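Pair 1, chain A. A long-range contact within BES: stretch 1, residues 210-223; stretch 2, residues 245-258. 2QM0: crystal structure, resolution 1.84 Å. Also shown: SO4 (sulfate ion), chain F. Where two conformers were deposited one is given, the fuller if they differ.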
# COMPACT_ATOMS: atom_id res chain seq x y z
N PHE A 210 19.37 18.85 -12.91
CA PHE A 210 18.88 17.57 -13.43
C PHE A 210 17.49 17.74 -14.03
O PHE A 210 16.73 18.59 -13.58
CB PHE A 210 18.81 16.52 -12.31
CG PHE A 210 20.09 16.36 -11.51
CD1 PHE A 210 21.09 15.49 -11.95
CD2 PHE A 210 20.28 17.05 -10.31
CE1 PHE A 210 22.29 15.33 -11.22
CE2 PHE A 210 21.46 16.90 -9.58
CZ PHE A 210 22.47 16.03 -10.03
N GLU A 211 17.15 16.93 -15.03
CA GLU A 211 15.76 16.83 -15.47
C GLU A 211 14.93 16.40 -14.26
O GLU A 211 15.35 15.54 -13.47
CB GLU A 211 15.60 15.83 -16.61
CG GLU A 211 14.21 15.86 -17.24
CD GLU A 211 13.99 14.78 -18.30
OE1 GLU A 211 14.65 13.70 -18.23
OE2 GLU A 211 13.13 14.99 -19.20
N THR A 212 13.80 17.06 -14.10
CA THR A 212 12.95 16.92 -12.93
C THR A 212 11.64 16.21 -13.29
O THR A 212 10.92 16.63 -14.21
CB THR A 212 12.71 18.32 -12.30
OG1 THR A 212 13.95 18.79 -11.75
CG2 THR A 212 11.65 18.29 -11.20
N GLY A 213 11.34 15.14 -12.56
CA GLY A 213 10.11 14.36 -12.79
C GLY A 213 9.01 14.84 -11.85
O GLY A 213 9.26 15.02 -10.67
N VAL A 214 7.81 15.05 -12.36
CA VAL A 214 6.63 15.44 -11.54
C VAL A 214 5.44 14.52 -11.92
O VAL A 214 4.98 14.50 -13.09
CB VAL A 214 6.21 16.91 -11.72
CG1 VAL A 214 4.97 17.24 -10.85
CG2 VAL A 214 7.38 17.88 -11.36
N PHE A 215 5.00 13.72 -10.94
CA PHE A 215 3.82 12.86 -11.08
C PHE A 215 2.74 13.43 -10.16
O PHE A 215 2.94 13.57 -8.95
CB PHE A 215 4.20 11.42 -10.69
CG PHE A 215 3.08 10.44 -10.82
CD1 PHE A 215 2.50 10.18 -12.05
CD2 PHE A 215 2.62 9.77 -9.70
CE1 PHE A 215 1.44 9.23 -12.16
CE2 PHE A 215 1.59 8.83 -9.79
CZ PHE A 215 0.98 8.58 -11.02
N LEU A 216 1.62 13.80 -10.79
CA LEU A 216 0.46 14.44 -10.15
C LEU A 216 -0.74 13.46 -10.30
O LEU A 216 -1.01 12.93 -11.40
CB LEU A 216 0.17 15.81 -10.82
CG LEU A 216 -1.14 16.52 -10.40
CD1 LEU A 216 -1.10 16.90 -8.89
CD2 LEU A 216 -1.58 17.77 -11.26
N THR A 217 -1.46 13.22 -9.21
CA THR A 217 -2.56 12.26 -9.22
C THR A 217 -3.74 12.80 -8.39
O THR A 217 -3.60 13.68 -7.53
CB THR A 217 -2.06 10.84 -8.77
OG1 THR A 217 -3.04 9.81 -9.02
CG2 THR A 217 -1.71 10.87 -7.30
N VAL A 218 -4.93 12.34 -8.73
CA VAL A 218 -6.15 12.67 -7.96
C VAL A 218 -7.12 11.52 -8.16
O VAL A 218 -7.05 10.83 -9.17
CB VAL A 218 -6.76 14.05 -8.37
CG1 VAL A 218 -7.32 14.02 -9.79
CG2 VAL A 218 -7.84 14.52 -7.35
N GLY A 219 -8.00 11.28 -7.21
CA GLY A 219 -9.03 10.24 -7.36
C GLY A 219 -10.24 10.87 -8.05
O GLY A 219 -10.62 12.01 -7.70
N SER A 220 -10.83 10.18 -9.02
CA SER A 220 -11.97 10.73 -9.81
C SER A 220 -13.18 11.03 -8.96
O SER A 220 -13.93 11.92 -9.30
CB SER A 220 -12.38 9.84 -10.99
OG SER A 220 -13.23 8.78 -10.52
N LEU A 221 -13.34 10.35 -7.82
CA LEU A 221 -14.49 10.58 -6.93
C LEU A 221 -14.24 11.54 -5.78
O LEU A 221 -15.06 11.62 -4.86
CB LEU A 221 -15.05 9.26 -6.38
CG LEU A 221 -15.31 8.17 -7.41
CD1 LEU A 221 -15.80 6.92 -6.69
CD2 LEU A 221 -16.35 8.63 -8.47
N GLU A 222 -13.12 12.26 -5.81
CA GLU A 222 -12.84 13.30 -4.82
C GLU A 222 -13.82 14.48 -4.98
O GLU A 222 -14.66 14.48 -5.89
CB GLU A 222 -11.36 13.73 -4.90
CG GLU A 222 -10.45 12.64 -4.39
CD GLU A 222 -9.05 13.13 -4.08
OE1 GLU A 222 -8.91 14.08 -3.28
OE2 GLU A 222 -8.10 12.53 -4.62
N ARG A 223 -13.78 15.43 -4.04
CA ARG A 223 -14.64 16.60 -4.11
C ARG A 223 -14.42 17.29 -5.43
O ARG A 223 -13.29 17.42 -5.89
CB ARG A 223 -14.35 17.59 -2.97
CG ARG A 223 -15.18 17.36 -1.75
CD ARG A 223 -15.03 18.52 -0.75
NE ARG A 223 -15.10 17.98 0.61
CZ ARG A 223 -16.22 17.70 1.26
NH1 ARG A 223 -17.41 17.93 0.71
NH2 ARG A 223 -16.15 17.18 2.48
N LEU A 245 11.77 19.55 -17.37
CA LEU A 245 10.51 19.10 -16.75
C LEU A 245 9.89 17.90 -17.48
O LEU A 245 9.58 17.97 -18.66
CB LEU A 245 9.48 20.23 -16.69
CG LEU A 245 8.12 19.77 -16.13
CD1 LEU A 245 8.31 19.32 -14.69
CD2 LEU A 245 7.10 20.86 -16.22
N LYS A 246 9.74 16.80 -16.75
CA LYS A 246 9.05 15.63 -17.25
C LYS A 246 7.82 15.46 -16.38
O LYS A 246 7.94 15.22 -15.18
CB LYS A 246 9.95 14.41 -17.15
CG LYS A 246 9.45 13.22 -17.95
CD LYS A 246 10.39 12.02 -17.80
CE LYS A 246 9.63 10.73 -18.03
NZ LYS A 246 8.54 10.96 -19.03
N PHE A 247 6.65 15.62 -16.99
CA PHE A 247 5.38 15.66 -16.24
C PHE A 247 4.42 14.54 -16.64
O PHE A 247 4.25 14.26 -17.84
CB PHE A 247 4.71 17.02 -16.38
CG PHE A 247 3.37 17.11 -15.73
CD1 PHE A 247 3.26 17.20 -14.32
CD2 PHE A 247 2.20 17.09 -16.51
CE1 PHE A 247 2.01 17.26 -13.71
CE2 PHE A 247 0.95 17.13 -15.92
CZ PHE A 247 0.84 17.22 -14.52
N LYS A 248 3.80 13.92 -15.64
CA LYS A 248 2.76 12.90 -15.86
C LYS A 248 1.59 13.14 -14.91
O LYS A 248 1.78 13.44 -13.75
CB LYS A 248 3.32 11.50 -15.64
CG LYS A 248 2.33 10.36 -15.98
CD LYS A 248 3.09 9.04 -16.00
CE LYS A 248 2.18 7.87 -16.01
NZ LYS A 248 1.68 7.60 -17.38
N PHE A 249 0.38 13.05 -15.44
CA PHE A 249 -0.84 13.17 -14.63
C PHE A 249 -1.64 11.88 -14.68
O PHE A 249 -1.73 11.23 -15.73
CB PHE A 249 -1.68 14.35 -15.12
CG PHE A 249 -3.01 14.50 -14.41
CD1 PHE A 249 -3.07 14.82 -13.05
CD2 PHE A 249 -4.21 14.37 -15.13
CE1 PHE A 249 -4.29 14.98 -12.39
CE2 PHE A 249 -5.44 14.52 -14.49
CZ PHE A 249 -5.48 14.84 -13.12
N TYR A 250 -2.25 11.51 -13.55
CA TYR A 250 -3.09 10.31 -13.50
C TYR A 250 -4.33 10.54 -12.65
O TYR A 250 -4.23 10.82 -11.44
CB TYR A 250 -2.30 9.08 -12.99
CG TYR A 250 -3.18 7.87 -12.71
CD1 TYR A 250 -4.00 7.31 -13.70
CD2 TYR A 250 -3.17 7.26 -11.45
CE1 TYR A 250 -4.82 6.17 -13.44
CE2 TYR A 250 -3.97 6.14 -11.18
CZ TYR A 250 -4.79 5.61 -12.17
OH TYR A 250 -5.57 4.49 -11.84
N GLU A 251 -5.50 10.47 -13.29
CA GLU A 251 -6.74 10.55 -12.56
C GLU A 251 -7.19 9.13 -12.33
O GLU A 251 -7.46 8.39 -13.30
CB GLU A 251 -7.80 11.38 -13.30
CG GLU A 251 -9.08 11.57 -12.46
CD GLU A 251 -10.14 12.41 -13.15
OE1 GLU A 251 -11.21 11.89 -13.35
OE2 GLU A 251 -9.89 13.59 -13.50
N ALA A 252 -7.24 8.74 -11.06
CA ALA A 252 -7.59 7.36 -10.68
C ALA A 252 -9.10 7.18 -10.74
O ALA A 252 -9.83 7.58 -9.82
CB ALA A 252 -7.02 7.04 -9.32
N GLU A 253 -9.58 6.58 -11.83
CA GLU A 253 -11.02 6.35 -12.02
C GLU A 253 -11.60 5.54 -10.86
O GLU A 253 -11.07 4.49 -10.50
CB GLU A 253 -11.33 5.64 -13.35
CG GLU A 253 -12.80 5.78 -13.81
CD GLU A 253 -13.73 4.71 -13.27
OE1 GLU A 253 -13.24 3.72 -12.67
OE2 GLU A 253 -14.96 4.85 -13.44
N GLY A 254 -12.68 6.06 -10.28
CA GLY A 254 -13.40 5.32 -9.22
C GLY A 254 -12.71 5.30 -7.87
O GLY A 254 -13.16 4.64 -6.94
N GLU A 255 -11.62 6.04 -7.72
CA GLU A 255 -10.96 6.13 -6.43
C GLU A 255 -11.30 7.43 -5.68
O GLU A 255 -11.72 8.43 -6.28
CB GLU A 255 -9.44 5.98 -6.60
CG GLU A 255 -8.97 4.65 -7.24
CD GLU A 255 -9.41 3.34 -6.49
OE1 GLU A 255 -9.53 3.35 -5.26
OE2 GLU A 255 -9.56 2.30 -7.16
N ASN A 256 -11.06 7.41 -4.37
CA ASN A 256 -11.37 8.54 -3.52
C ASN A 256 -10.11 9.13 -2.89
O ASN A 256 -8.99 8.68 -3.16
CB ASN A 256 -12.38 8.12 -2.45
CG ASN A 256 -11.87 6.97 -1.59
OD1 ASN A 256 -10.97 7.14 -0.75
ND2 ASN A 256 -12.44 5.79 -1.80
N HIS A 257 -10.30 10.15 -2.05
CA HIS A 257 -9.18 10.86 -1.44
C HIS A 257 -8.23 9.96 -0.65
O HIS A 257 -7.03 10.19 -0.62
CB HIS A 257 -9.76 11.94 -0.50
CG HIS A 257 -8.72 12.82 0.09
ND1 HIS A 257 -8.09 13.81 -0.64
CD2 HIS A 257 -8.13 12.83 1.32
CE1 HIS A 257 -7.19 14.42 0.12
NE2 HIS A 257 -7.19 13.84 1.31
N ALA A 258 -8.77 8.94 0.02
CA ALA A 258 -7.99 8.00 0.85
C ALA A 258 -7.41 6.84 0.05
O ALA A 258 -6.50 6.17 0.52
CB ALA A 258 -8.90 7.42 1.93
S SO4 F . 2.27 3.52 -16.67
O1 SO4 F . 3.49 3.51 -15.85
O2 SO4 F . 1.18 2.71 -16.08
O3 SO4 F . 1.73 4.90 -16.82
O4 SO4 F . 2.58 2.98 -18.00

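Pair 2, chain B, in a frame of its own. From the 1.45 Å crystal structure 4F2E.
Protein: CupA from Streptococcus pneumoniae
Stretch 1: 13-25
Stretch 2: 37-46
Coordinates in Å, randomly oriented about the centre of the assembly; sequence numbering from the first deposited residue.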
# COMPACT_ATOMS: atom_id res chain seq x y z
N TYR B 13 -9.98 -11.24 -5.75
CA TYR B 13 -9.28 -10.08 -5.23
C TYR B 13 -7.97 -9.86 -5.97
O TYR B 13 -7.64 -10.60 -6.90
CB TYR B 13 -9.04 -10.21 -3.72
CG TYR B 13 -8.20 -11.40 -3.30
CD1 TYR B 13 -6.82 -11.29 -3.19
CD2 TYR B 13 -8.79 -12.62 -2.99
CE1 TYR B 13 -6.05 -12.38 -2.79
CE2 TYR B 13 -8.03 -13.70 -2.60
CZ TYR B 13 -6.66 -13.58 -2.50
OH TYR B 13 -5.90 -14.66 -2.10
N GLN B 14 -7.24 -8.84 -5.56
CA GLN B 14 -5.90 -8.59 -6.08
C GLN B 14 -4.99 -8.30 -4.91
O GLN B 14 -5.42 -7.72 -3.92
CB GLN B 14 -5.89 -7.43 -7.08
CG GLN B 14 -6.32 -6.09 -6.49
CD GLN B 14 -6.45 -5.01 -7.55
OE1 GLN B 14 -5.69 -4.97 -8.52
NE2 GLN B 14 -7.43 -4.12 -7.37
N GLU B 15 -3.74 -8.73 -5.01
CA GLU B 15 -2.82 -8.64 -3.89
C GLU B 15 -1.46 -8.15 -4.31
O GLU B 15 -0.94 -8.53 -5.37
CB GLU B 15 -2.69 -10.01 -3.22
CG GLU B 15 -1.72 -10.04 -2.06
CD GLU B 15 -1.68 -11.40 -1.40
OE1 GLU B 15 -2.67 -11.76 -0.73
OE2 GLU B 15 -0.67 -12.11 -1.57
N ILE B 16 -0.87 -7.29 -3.49
CA ILE B 16 0.49 -6.87 -3.71
C ILE B 16 1.19 -6.77 -2.37
O ILE B 16 0.59 -6.38 -1.37
CB ILE B 16 0.57 -5.53 -4.47
CG1 ILE B 16 2.01 -5.23 -4.86
CG2 ILE B 16 -0.05 -4.41 -3.65
CD1 ILE B 16 2.14 -4.22 -5.97
N ARG B 17 2.46 -7.15 -2.35
CA ARG B 17 3.25 -7.15 -1.13
C ARG B 17 4.22 -5.97 -1.13
O ARG B 17 4.91 -5.72 -2.12
CB ARG B 17 4.02 -8.47 -0.99
CG ARG B 17 3.12 -9.70 -0.95
CD ARG B 17 3.93 -10.96 -0.68
NE ARG B 17 4.65 -10.88 0.59
CZ ARG B 17 4.16 -11.27 1.76
NH1 ARG B 17 4.89 -11.15 2.86
NH2 ARG B 17 2.93 -11.77 1.83
N VAL B 18 4.24 -5.25 -0.02
CA VAL B 18 5.12 -4.10 0.12
C VAL B 18 6.01 -4.29 1.33
O VAL B 18 5.53 -4.50 2.44
CB VAL B 18 4.31 -2.79 0.27
CG1 VAL B 18 5.24 -1.60 0.47
CG2 VAL B 18 3.42 -2.58 -0.95
N GLU B 19 7.32 -4.24 1.11
CA GLU B 19 8.28 -4.34 2.20
C GLU B 19 8.50 -2.96 2.82
O GLU B 19 8.73 -1.99 2.10
CB GLU B 19 9.61 -4.90 1.70
CG GLU B 19 10.66 -5.05 2.80
CD GLU B 19 11.94 -5.68 2.30
OE1 GLU B 19 11.88 -6.51 1.36
OE2 GLU B 19 13.02 -5.35 2.84
N VAL B 20 8.40 -2.89 4.14
CA VAL B 20 8.65 -1.65 4.85
C VAL B 20 10.09 -1.67 5.35
O VAL B 20 10.41 -2.32 6.34
CB VAL B 20 7.67 -1.44 6.01
CG1 VAL B 20 7.90 -0.07 6.67
CG2 VAL B 20 6.23 -1.58 5.53
N MET B 21 10.94 -0.96 4.63
CA MET B 21 12.36 -0.89 4.94
C MET B 21 12.89 0.43 4.39
O MET B 21 12.99 0.60 3.17
CB MET B 21 13.10 -2.06 4.31
CG MET B 21 14.61 -2.01 4.51
SD MET B 21 15.10 -2.33 6.21
CE MET B 21 14.83 -4.10 6.31
N GLY B 22 13.18 1.37 5.29
CA GLY B 22 13.65 2.68 4.88
C GLY B 22 12.69 3.31 3.89
O GLY B 22 13.09 3.97 2.93
N GLY B 23 11.40 3.11 4.14
CA GLY B 23 10.38 3.48 3.19
C GLY B 23 9.65 2.24 2.73
O GLY B 23 9.57 1.25 3.46
N TYR B 24 9.14 2.28 1.50
CA TYR B 24 8.33 1.19 0.98
C TYR B 24 8.91 0.72 -0.33
O TYR B 24 9.27 1.53 -1.18
CB TYR B 24 6.88 1.66 0.79
CG TYR B 24 6.36 2.34 2.03
CD1 TYR B 24 6.08 1.60 3.17
CD2 TYR B 24 6.20 3.72 2.08
CE1 TYR B 24 5.63 2.21 4.32
CE2 TYR B 24 5.75 4.34 3.23
CZ TYR B 24 5.47 3.58 4.35
OH TYR B 24 5.02 4.18 5.50
N THR B 25 9.03 -0.59 -0.50
CA THR B 25 9.43 -1.13 -1.79
C THR B 25 8.59 -2.37 -2.11
O THR B 25 8.49 -3.28 -1.30
CB THR B 25 10.95 -1.44 -1.86
OG1 THR B 25 11.33 -1.71 -3.21
CG2 THR B 25 11.32 -2.62 -0.97
N ALA B 37 -8.82 -5.20 -2.98
CA ALA B 37 -7.36 -5.27 -2.91
C ALA B 37 -6.84 -5.59 -1.52
O ALA B 37 -7.40 -5.17 -0.51
CB ALA B 37 -6.74 -3.97 -3.42
N ARG B 38 -5.75 -6.36 -1.50
CA ARG B 38 -4.97 -6.63 -0.31
C ARG B 38 -3.58 -6.06 -0.54
O ARG B 38 -2.85 -6.53 -1.43
CB ARG B 38 -4.86 -8.13 -0.07
CG ARG B 38 -6.13 -8.80 0.43
CD ARG B 38 -6.01 -10.32 0.36
NE ARG B 38 -4.73 -10.82 0.86
CZ ARG B 38 -4.44 -10.99 2.14
NH1 ARG B 38 -5.33 -10.69 3.07
NH2 ARG B 38 -3.25 -11.45 2.50
N ILE B 39 -3.22 -5.05 0.23
CA ILE B 39 -1.88 -4.49 0.16
C ILE B 39 -1.18 -4.91 1.44
O ILE B 39 -1.48 -4.41 2.53
CB ILE B 39 -1.91 -2.96 0.00
CG1 ILE B 39 -2.85 -2.58 -1.14
CG2 ILE B 39 -0.51 -2.42 -0.26
CD1 ILE B 39 -3.09 -1.09 -1.29
N VAL B 40 -0.27 -5.87 1.31
CA VAL B 40 0.32 -6.54 2.45
C VAL B 40 1.64 -5.90 2.83
O VAL B 40 2.64 -6.04 2.12
CB VAL B 40 0.54 -8.03 2.15
CG1 VAL B 40 1.03 -8.76 3.40
CG2 VAL B 40 -0.74 -8.66 1.63
N PHE B 41 1.65 -5.18 3.95
CA PHE B 41 2.85 -4.52 4.42
C PHE B 41 3.62 -5.42 5.37
O PHE B 41 3.12 -5.81 6.42
CB PHE B 41 2.51 -3.20 5.11
CG PHE B 41 2.04 -2.14 4.15
CD1 PHE B 41 0.71 -2.07 3.77
CD2 PHE B 41 2.94 -1.22 3.62
CE1 PHE B 41 0.28 -1.11 2.88
CE2 PHE B 41 2.51 -0.25 2.73
CZ PHE B 41 1.19 -0.19 2.36
N ASP B 42 4.85 -5.76 4.98
CA ASP B 42 5.71 -6.58 5.80
C ASP B 42 6.75 -5.68 6.43
O ASP B 42 7.65 -5.19 5.73
CB ASP B 42 6.37 -7.66 4.95
CG ASP B 42 7.17 -8.65 5.77
OD1 ASP B 42 6.91 -8.76 6.99
OD2 ASP B 42 8.05 -9.32 5.19
N ARG B 43 6.64 -5.43 7.73
CA ARG B 43 7.49 -4.44 8.38
C ARG B 43 8.80 -5.02 8.89
O ARG B 43 8.81 -5.91 9.74
CB ARG B 43 6.76 -3.72 9.51
CG ARG B 43 7.62 -2.63 10.11
CD ARG B 43 6.93 -1.84 11.19
NE ARG B 43 7.83 -0.83 11.73
CZ ARG B 43 7.55 -0.05 12.77
NH1 ARG B 43 6.39 -0.17 13.40
NH2 ARG B 43 8.44 0.85 13.18
N LYS B 44 9.90 -4.49 8.37
CA LYS B 44 11.23 -4.98 8.71
C LYS B 44 12.13 -3.88 9.28
O LYS B 44 13.28 -4.13 9.63
CB LYS B 44 11.89 -5.62 7.48
CG LYS B 44 11.14 -6.83 6.96
CD LYS B 44 11.80 -7.40 5.72
CE LYS B 44 11.10 -8.67 5.26
NZ LYS B 44 11.72 -9.22 4.02
N ASP B 45 11.59 -2.67 9.37
CA ASP B 45 12.34 -1.52 9.85
C ASP B 45 11.68 -0.97 11.11
O ASP B 45 10.53 -0.53 11.06
CB ASP B 45 12.38 -0.45 8.75
CG ASP B 45 13.25 0.74 9.10
OD1 ASP B 45 13.46 1.02 10.30
OD2 ASP B 45 13.71 1.41 8.15
N PRO B 46 12.39 -1.00 12.25
CA PRO B 46 11.79 -0.64 13.54
C PRO B 46 11.74 0.87 13.80
O PRO B 46 11.30 1.27 14.88
CB PRO B 46 12.73 -1.31 14.54
CG PRO B 46 14.05 -1.26 13.88
CD PRO B 46 13.78 -1.47 12.40

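Both pairs set two parallel strands side by side, with axes 4.6 Å apart at closest approach and 13° between their directions; the central backbones superpose at 0.8 Å. The ladder is the same in both. Inside the ladder, alternate residues of the first strand (A:Val214, A:Leu216, A:Val218; B:Ile16, B:Val18, B:Val20) donate through N and accept through O, to residues two apart on the second: in pair 1, A:Leu216 N donates to A:Lys248 O (3.0 Å) and A:Leu216 O accepts from A:Tyr250 N (2.9 Å); in pair 2, the matching B:Ile16 N donates to B:Arg38 O (3.0 Å) and B:Ile16 O accepts from B:Val40 N (2.9 Å). The bonds follow one register in both pairs, and the side chains alternate between the two faces.

On the face carrying A:Leu216 and B:Ile16, pair 1 relies on aromatic reach. A:Phe247 CE1 lies 3.7 Å from A:Leu216 CB, and A:Phe249 bridges two neighbours, its CD1 3.7 Å from A:Leu216 CG and its CZ 3.9 Å from A:Val218 CG1. Pair 2 has B:Ala37 and B:Ile39 at those two positions. The small B:Ala37 CB packs 3.8 Å from B:Gln14 CG, while B:Ile39 CG2 touches both B:Ile16 CG2 and B:Val18 CG2 at 4.0 Å. The aromatic ring appears one step later on this face: B:Phe41, which matches A:Glu251, puts CE2 3.8 Å from B:Val18 CG1 and CD2 3.8 Å from B:Val20 CG2, and directs its edge toward the face of B:Tyr24. A:Glu251 places CG 4.0 Å from A:Val218 CG1 and OE1 3.3 Å from A:Ser220 CB.

The other face follows different chemistry. A:Phe215 CE1 rests 3.8 Å from A:Tyr250 CB, and A:Thr217 OG1 donates to A:Tyr250 O at 2.9 Å. At the position of A:Phe215, B:Glu15 forms a salt bridge, OE1 to B:Arg38 NE at 2.8 Å, while B:Arg17, in place of A:Thr217, lays its guanidinium face over B:Val40, NH2 to CG1 3.9 Å.

The strand ends diverge. A:Gly219 matches B:Glu19, yet an ideal CB on A:Gly219 would lie 2.6 Å from A:Glu255 O, a clash, because the second stretch turns back there and A:Glu255 O accepts from A:Leu221 N (2.9 Å). A:Ser220 OG accepts from A:Gly254 N (2.8 Å); the matching B:Val20 packs on B:Phe41, and its O accepts from B:Lys44 N (3.0 Å). The rule to read is a shared central ladder with different fillings, until a returning chain takes the space of a side chain.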